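Local atomic coordinates of type C neurotoxin (PDB entry 3PME), a protein that probably anchors the C/D mosaic botulinum neurotoxin to nerve-cell membranes as its receptor-binding domain, through lipids such as gangliosides and phosphatidylethanolamine. Residues A[103-107]-A[108-112]; A[230-234]-A[235-239]; A[275-278]-A[279-283]. All blocks are in the same frame, centred on the assembly; numbering follows the deposited sequence.

Contact 1: A[103-107]-A[108-112]; sequences CIRNG and NIEWI
A two-residue beta hairpin in the N-terminal, concanavalin-like half of the receptor-binding domain brings Asn108 and Glu110 back against Arg105. Asn106 and Gly107 form the corners of a type I' turn, both with positive phi, and the strands 103-105 and 108-112 run antiparallel from it. Arg105 and Asn108 close the turn as a hydrogen-bonded pair: Arg105 N reaches Asn108 O at 2.9 Å, and Asn108 N returns a bond to Arg105 O. Asn108 ND2 adds a weak bond to that same Arg105 O at 3.3 Å. One step on, Ile104 faces Ile109 as a non-hydrogen-bonded pair, on the side packed over Ile77 of strand 68-77. Cys103 and Glu110 form the next hydrogen-bonded pair, with Cys103 N to Glu110 O at 2.8 Å and nearly straight (172°). On their face of the sheet Arg105 bends at chi3 (47°), which swings its guanidinium edge across the extended Glu110 chain, to its carboxylate. Arg105 NH2 donates to Glu110 OE1 at 2.9 Å, in the guanidinium plane but from above the carboxylate, the two planes standing 76° apart. Glu110 OE2 has a weak bond to Ser122 OG on strand 120-126. The diagonal salt bridge thus ties the two strands beyond their backbone ladder, and Arg105 would be expected to stabilise the charge of the buried Glu110.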
loop_
_atom_site.group_PDB
_atom_site.type_symbol
_atom_site.label_atom_id
_atom_site.label_comp_id
_atom_site.label_asym_id
_atom_site.label_seq_id
_atom_site.Cartn_x
_atom_site.Cartn_y
_atom_site.Cartn_z
ATOM N N CYS A 103 3.325 -18.197 8.365
ATOM C CA CYS A 103 4.007 -17.559 9.493
ATOM C C CYS A 103 4.703 -16.278 9.070
ATOM O O CYS A 103 4.950 -16.044 7.887
ATOM C CB CYS A 103 5.068 -18.486 10.085
ATOM S SG CYS A 103 4.479 -20.114 10.532
ATOM N N ILE A 104 5.026 -15.457 10.064
ATOM C CA ILE A 104 5.921 -14.322 9.905
ATOM C C ILE A 104 7.130 -14.619 10.770
ATOM O O ILE A 104 6.997 -15.040 11.914
ATOM C CB ILE A 104 5.260 -13.022 10.411
ATOM C CG1 ILE A 104 4.068 -12.663 9.531
ATOM C CG2 ILE A 104 6.268 -11.878 10.478
ATOM C CD1 ILE A 104 4.454 -12.290 8.161
ATOM N N ARG A 105 8.320 -14.432 10.222
ATOM C CA ARG A 105 9.514 -14.676 11.008
ATOM C C ARG A 105 10.637 -13.764 10.560
ATOM O O ARG A 105 11.045 -13.790 9.400
ATOM C CB ARG A 105 9.953 -16.136 10.904
ATOM C CG ARG A 105 11.264 -16.405 11.611
ATOM C CD ARG A 105 11.635 -17.886 11.573
ATOM N NE ARG A 105 11.481 -18.472 10.244
ATOM C CZ ARG A 105 12.330 -18.278 9.241
ATOM N NH1 ARG A 105 13.393 -17.498 9.403
ATOM N NH2 ARG A 105 12.111 -18.855 8.068
ATOM N N ASN A 106 11.117 -12.945 11.491
ATOM C CA ASN A 106 12.244 -12.062 11.224
ATOM C C ASN A 106 12.089 -11.295 9.908
ATOM O O ASN A 106 13.001 -11.278 9.081
ATOM C CB ASN A 106 13.545 -12.880 11.214
ATOM C CG ASN A 106 14.782 -12.006 11.288
ATOM O OD1 ASN A 106 14.725 -10.877 11.772
ATOM N ND2 ASN A 106 15.908 -12.524 10.809
ATOM N N GLY A 107 10.934 -10.675 9.700
ATOM C CA GLY A 107 10.746 -9.839 8.529
ATOM C C GLY A 107 10.548 -10.608 7.232
ATOM O O GLY A 107 10.678 -10.055 6.151
ATOM N N ASN A 108 10.233 -11.890 7.364
ATOM C CA ASN A 108 9.893 -12.740 6.228
ATOM C C ASN A 108 8.475 -13.262 6.393
ATOM O O ASN A 108 8.013 -13.445 7.516
ATOM C CB ASN A 108 10.832 -13.951 6.150
ATOM C CG ASN A 108 12.265 -13.574 5.810
ATOM O OD1 ASN A 108 12.663 -13.589 4.644
ATOM N ND2 ASN A 108 13.046 -13.242 6.833
ATOM N N ILE A 109 7.782 -13.501 5.283
ATOM C CA ILE A 109 6.591 -14.348 5.333
ATOM C C ILE A 109 6.975 -15.735 4.849
ATOM O O ILE A 109 7.802 -15.887 3.938
ATOM C CB ILE A 109 5.392 -13.809 4.511
ATOM C CG1 ILE A 109 5.776 -13.577 3.055
ATOM C CG2 ILE A 109 4.830 -12.547 5.127
ATOM C CD1 ILE A 109 4.568 -13.530 2.140
ATOM N N GLU A 110 6.381 -16.749 5.473
ATOM C CA GLU A 110 6.732 -18.134 5.169
ATOM C C GLU A 110 5.481 -18.991 5.068
ATOM O O GLU A 110 4.646 -19.004 5.977
ATOM C CB GLU A 110 7.681 -18.700 6.228
ATOM C CG GLU A 110 8.211 -20.093 5.875
ATOM C CD GLU A 110 9.268 -20.605 6.850
ATOM O OE1 GLU A 110 9.414 -20.017 7.941
ATOM O OE2 GLU A 110 9.953 -21.605 6.527
ATOM N N TRP A 111 5.365 -19.703 3.951
ATOM C CA TRP A 111 4.256 -20.619 3.725
ATOM C C TRP A 111 4.784 -22.029 3.857
ATOM O O TRP A 111 5.775 -22.387 3.229
ATOM C CB TRP A 111 3.667 -20.411 2.332
ATOM C CG TRP A 111 2.725 -21.508 1.883
ATOM C CD1 TRP A 111 3.060 -22.658 1.234
ATOM C CD2 TRP A 111 1.304 -21.531 2.031
ATOM N NE1 TRP A 111 1.933 -23.404 0.972
ATOM C CE2 TRP A 111 0.842 -22.731 1.451
ATOM C CE3 TRP A 111 0.377 -20.651 2.590
ATOM C CZ2 TRP A 111 -0.509 -23.076 1.423
ATOM C CZ3 TRP A 111 -0.971 -20.996 2.555
ATOM C CH2 TRP A 111 -1.396 -22.192 1.972
ATOM N N ILE A 112 4.120 -22.817 4.693
ATOM C CA ILE A 112 4.611 -24.135 5.058
ATOM C C ILE A 112 3.579 -25.191 4.705
ATOM O O ILE A 112 2.393 -25.016 4.981
ATOM C CB ILE A 112 4.883 -24.189 6.576
ATOM C CG1 ILE A 112 6.057 -23.272 6.936
ATOM C CG2 ILE A 112 5.136 -25.639 7.036
ATOM C CD1 ILE A 112 7.393 -23.942 6.832
#

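Contact 2: A[230-234]-A[235-239]; sequences PLKFD and TEYYM
Thr235 follows directly on Asp234, whose positive phi turns the chain, and Thr235 N makes a weak bond back to Phe233 O at 3.0 Å. Thr235 OG1 lies 3.5 Å from the Lys232 CE methylene, next to the ammonium, while Thr235 O receives a bond from a water that also donates to Lys232 O, bridging the two sides of the bend. The Asp234 carboxylate is engaged outside the bend, by Lys276 and by Tyr284 N. This bend belongs to the C-terminal, trefoil-type half of the domain, where it leads from the loop after helix 207-218 into strand 238-241. Beyond Glu236, Tyr237 points back across the bend. With CG beside the backbone N (chi1 -65°), its ring is sandwiched between Thr235 CG2 over one face and Leu231 CD1 over the other, both displaced toward the rim. The leucine methyl makes a CH-pi contact 3.7 Å from the ring centroid, 24° off the normal. Lys232 O lies at the ring edge, 3.5 Å from Tyr237 CE2. At the end of the ring, Tyr237 OH accepts a bond from Lys232 N at 2.9 Å and donates to a second water at 2.6 Å, which in turn donates to Pro230 O.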
loop_
_atom_site.group_PDB
_atom_site.type_symbol
_atom_site.label_atom_id
_atom_site.label_comp_id
_atom_site.label_asym_id
_atom_site.label_seq_id
_atom_site.Cartn_x
_atom_site.Cartn_y
_atom_site.Cartn_z
ATOM N N PRO A 230 -6.226 3.531 0.906
ATOM C CA PRO A 230 -6.839 4.591 0.096
ATOM C C PRO A 230 -6.438 5.977 0.589
ATOM O O PRO A 230 -6.446 6.232 1.807
ATOM C CB PRO A 230 -8.338 4.367 0.312
ATOM C CG PRO A 230 -8.422 2.863 0.569
ATOM C CD PRO A 230 -7.227 2.590 1.431
ATOM N N LEU A 231 -6.093 6.844 -0.355
ATOM C CA LEU A 231 -5.813 8.252 -0.067
ATOM C C LEU A 231 -7.149 8.934 0.172
ATOM O O LEU A 231 -8.137 8.614 -0.495
ATOM C CB LEU A 231 -5.077 8.879 -1.257
ATOM C CG LEU A 231 -4.319 10.173 -0.951
ATOM C CD1 LEU A 231 -3.030 9.859 -0.183
ATOM C CD2 LEU A 231 -4.011 10.905 -2.239
ATOM N N LYS A 232 -7.194 9.847 1.141
ATOM C CA LYS A 232 -8.446 10.499 1.510
ATOM C C LYS A 232 -8.296 12.003 1.571
ATOM O O LYS A 232 -7.250 12.524 1.940
ATOM C CB LYS A 232 -8.917 10.017 2.880
ATOM C CG LYS A 232 -9.255 8.525 2.950
ATOM C CD LYS A 232 -9.485 8.065 4.390
ATOM C CE LYS A 232 -8.185 8.085 5.191
ATOM N NZ LYS A 232 -8.347 7.495 6.560
ATOM N N PHE A 233 -9.375 12.696 1.242
ATOM C CA PHE A 233 -9.428 14.126 1.483
ATOM C C PHE A 233 -9.303 14.432 2.980
ATOM O O PHE A 233 -9.666 13.607 3.814
ATOM C CB PHE A 233 -10.719 14.691 0.905
ATOM C CG PHE A 233 -10.766 14.645 -0.587
ATOM C CD1 PHE A 233 -9.946 15.467 -1.347
ATOM C CD2 PHE A 233 -11.610 13.764 -1.235
ATOM C CE1 PHE A 233 -9.981 15.418 -2.730
ATOM C CE2 PHE A 233 -11.650 13.699 -2.620
ATOM C CZ PHE A 233 -10.836 14.521 -3.373
ATOM N N ASP A 234 -8.765 15.607 3.307
ATOM C CA ASP A 234 -8.612 16.063 4.710
ATOM C C ASP A 234 -7.523 15.426 5.579
ATOM O O ASP A 234 -7.001 16.059 6.498
ATOM C CB ASP A 234 -9.939 15.990 5.453
ATOM C CG ASP A 234 -10.962 16.896 4.861
ATOM O OD1 ASP A 234 -11.036 18.068 5.306
ATOM O OD2 ASP A 234 -11.682 16.455 3.941
ATOM N N THR A 235 -7.185 14.178 5.321
ATOM C CA THR A 235 -6.173 13.500 6.110
ATOM C C THR A 235 -4.837 14.216 5.942
ATOM O O THR A 235 -4.486 14.662 4.849
ATOM C CB THR A 235 -6.050 12.018 5.670
ATOM O OG1 THR A 235 -7.260 11.336 6.016
ATOM C CG2 THR A 235 -4.865 11.301 6.334
ATOM N N GLU A 236 -4.082 14.318 7.027
ATOM C CA GLU A 236 -2.758 14.906 6.935
ATOM C C GLU A 236 -1.790 13.913 6.313
ATOM O O GLU A 236 -1.749 12.739 6.695
ATOM C CB GLU A 236 -2.263 15.372 8.304
ATOM C CG GLU A 236 -3.036 16.592 8.778
ATOM C CD GLU A 236 -2.503 17.193 10.067
ATOM O OE1 GLU A 236 -1.474 16.711 10.577
ATOM O OE2 GLU A 236 -3.125 18.164 10.556
ATOM N N TYR A 237 -1.014 14.396 5.354
ATOM C CA TYR A 237 0.031 13.578 4.732
ATOM C C TYR A 237 1.338 14.318 4.681
ATOM O O TYR A 237 1.359 15.513 4.372
ATOM C CB TYR A 237 -0.329 13.218 3.291
ATOM C CG TYR A 237 -1.537 12.335 3.190
ATOM C CD1 TYR A 237 -1.471 10.994 3.561
ATOM C CD2 TYR A 237 -2.741 12.830 2.716
ATOM C CE1 TYR A 237 -2.601 10.167 3.471
ATOM C CE2 TYR A 237 -3.854 12.024 2.626
ATOM C CZ TYR A 237 -3.784 10.698 3.002
ATOM O OH TYR A 237 -4.907 9.915 2.904
ATOM N N TYR A 238 2.432 13.618 4.955
ATOM C CA TYR A 238 3.739 14.144 4.602
ATOM C C TYR A 238 3.937 13.820 3.140
ATOM O O TYR A 238 4.143 12.650 2.760
ATOM C CB TYR A 238 4.831 13.541 5.481
ATOM C CG TYR A 238 4.585 13.800 6.954
ATOM C CD1 TYR A 238 4.961 15.013 7.539
ATOM C CD2 TYR A 238 3.947 12.853 7.749
ATOM C CE1 TYR A 238 4.722 15.257 8.886
ATOM C CE2 TYR A 238 3.711 13.090 9.097
ATOM C CZ TYR A 238 4.095 14.295 9.650
ATOM O OH TYR A 238 3.853 14.522 10.987
ATOM N N MET A 239 3.813 14.846 2.311
ATOM C CA MET A 239 3.945 14.690 0.874
ATOM C C MET A 239 5.418 14.614 0.499
ATOM O O MET A 239 6.195 15.494 0.854
ATOM C CB MET A 239 3.270 15.858 0.165
ATOM C CG MET A 239 3.354 15.805 -1.345
ATOM S SD MET A 239 2.420 17.193 -2.028
ATOM C CE MET A 239 2.589 16.888 -3.785
HETATM O O HOH W 1 -4.725 7.399 3.640
HETATM O O HOH W 2 -5.724 14.839 2.455
#

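Contact 3: A[275-278]-A[279-283]; sequences IKSA and ANKNP
Ser277 sets its CB and OG against the base of the Lys281 side chain, with OG 3.4 Å from Lys281 CG. The serine is the last residue of strand 273-277 in the trefoil-type half and forms an ST turn, the chain curling round its hydroxyl as it leaves the sheet for the loop leading to strand 292-299. Because OG stands anti to the serine's own N and beside its carbonyl carbon (chi1 178°), it faces into the curl and meets two backbone N-H groups there. Ala279 N donates to Ser277 OG at an N-H...O angle of 154°, the bond that defines the turn, and Lys281 N is a further donor to the same oxygen along a straighter line, 165°. One side-chain oxygen therefore holds residues two and four positions further on. Asn280, between them, has positive phi and directs its CB away from the strand. Ala278 touches Asp292 of strand 292-299 and is joined to it by backbone hydrogen bonding. Further out, the Lys281 chain bends at chi3, leads away from the serine, passes Phe233 and ends in a salt bridge with Asp291. Both bonds to Ser277 OG, from Ala279 N and from Lys281 N, measure 3.1 Å.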
loop_
_atom_site.group_PDB
_atom_site.type_symbol
_atom_site.label_atom_id
_atom_site.label_comp_id
_atom_site.label_asym_id
_atom_site.label_seq_id
_atom_site.Cartn_x
_atom_site.Cartn_y
_atom_site.Cartn_z
ATOM N N ILE A 275 -5.380 17.419 1.537
ATOM C CA ILE A 275 -5.866 17.530 0.170
ATOM C C ILE A 275 -7.347 17.856 0.207
ATOM O O ILE A 275 -8.113 17.241 0.967
ATOM C CB ILE A 275 -5.618 16.224 -0.629
ATOM C CG1 ILE A 275 -4.144 15.826 -0.541
ATOM C CG2 ILE A 275 -6.043 16.400 -2.086
ATOM C CD1 ILE A 275 -3.847 14.444 -1.126
ATOM N N LYS A 276 -7.741 18.847 -0.583
ATOM C CA LYS A 276 -9.125 19.291 -0.630
ATOM C C LYS A 276 -9.721 19.029 -2.006
ATOM O O LYS A 276 -9.026 19.076 -3.014
ATOM C CB LYS A 276 -9.216 20.788 -0.309
ATOM C CG LYS A 276 -8.611 21.189 1.029
ATOM C CD LYS A 276 -9.471 20.689 2.154
ATOM C CE LYS A 276 -9.016 21.216 3.496
ATOM N NZ LYS A 276 -9.912 20.699 4.564
ATOM N N SER A 277 -11.015 18.732 -2.045
ATOM C CA SER A 277 -11.683 18.462 -3.311
ATOM C C SER A 277 -12.111 19.751 -3.997
ATOM O O SER A 277 -12.753 20.600 -3.378
ATOM C CB SER A 277 -12.910 17.585 -3.083
ATOM O OG SER A 277 -13.583 17.366 -4.310
ATOM N N ALA A 278 -11.759 19.893 -5.271
ATOM C CA ALA A 278 -12.188 21.053 -6.051
ATOM C C ALA A 278 -13.593 20.844 -6.602
ATOM O O ALA A 278 -14.153 21.732 -7.250
ATOM C CB ALA A 278 -11.216 21.322 -7.180
ATOM N N ALA A 279 -14.163 19.677 -6.320
ATOM C CA ALA A 279 -15.463 19.297 -6.859
ATOM C C ALA A 279 -16.468 19.021 -5.746
ATOM O O ALA A 279 -17.497 18.380 -5.966
ATOM C CB ALA A 279 -15.321 18.076 -7.775
ATOM N N ASN A 280 -16.143 19.485 -4.545
ATOM C CA ASN A 280 -17.041 19.426 -3.397
ATOM C C ASN A 280 -17.325 18.037 -2.805
ATOM O O ASN A 280 -18.373 17.825 -2.194
ATOM C CB ASN A 280 -18.358 20.139 -3.718
ATOM C CG ASN A 280 -19.123 20.519 -2.474
ATOM O OD1 ASN A 280 -20.353 20.567 -2.476
ATOM N ND2 ASN A 280 -18.395 20.781 -1.390
ATOM N N LYS A 281 -16.397 17.100 -2.961
ATOM C CA LYS A 281 -16.570 15.781 -2.349
ATOM C C LYS A 281 -16.522 15.875 -0.820
ATOM O O LYS A 281 -15.961 16.824 -0.275
ATOM C CB LYS A 281 -15.515 14.803 -2.886
ATOM C CG LYS A 281 -15.558 14.650 -4.399
ATOM C CD LYS A 281 -14.455 13.729 -4.925
ATOM C CE LYS A 281 -14.959 12.308 -5.105
ATOM N NZ LYS A 281 -13.937 11.394 -5.710
ATOM N N ASN A 282 -17.098 14.890 -0.132
ATOM C CA ASN A 282 -17.192 14.913 1.333
ATOM C C ASN A 282 -15.858 14.819 2.063
ATOM O O ASN A 282 -14.914 14.202 1.566
ATOM C CB ASN A 282 -18.087 13.779 1.831
ATOM C CG ASN A 282 -19.477 13.839 1.254
ATOM O OD1 ASN A 282 -19.997 12.838 0.757
ATOM N ND2 ASN A 282 -20.092 15.019 1.307
ATOM N N PRO A 283 -15.783 15.419 3.260
ATOM C CA PRO A 283 -14.582 15.284 4.086
ATOM C C PRO A 283 -14.203 13.818 4.271
ATOM O O PRO A 283 -15.061 12.975 4.535
ATOM C CB PRO A 283 -15.014 15.887 5.418
ATOM C CG PRO A 283 -15.985 16.964 5.012
ATOM C CD PRO A 283 -16.744 16.378 3.837
#

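How the contacts relate
Contact 1 is buried within the N-terminal half of the domain, whereas contacts 2 and 3 share the C-terminal half, across the chain's centre; the centres of contacts 1 and 2 lie about 31 Å apart. The hairpin of 103-112 has a regular backbone ladder with a salt bridge across it. Where the chain enters or leaves a strand it is held otherwise: in partly buried 230-239 by an aromatic ring and two waters, in surface-lying 275-283 by one serine hydroxyl. Contacts 2 and 3 touch directly. Asp234 OD1 forms a salt bridge with Lys276 NZ at 3.0 Å, and Asp234 N lies 2.9 Å from Ile275 O, probably hydrogen-bonded, so the bend at Asp234 is fastened to strand 273-277.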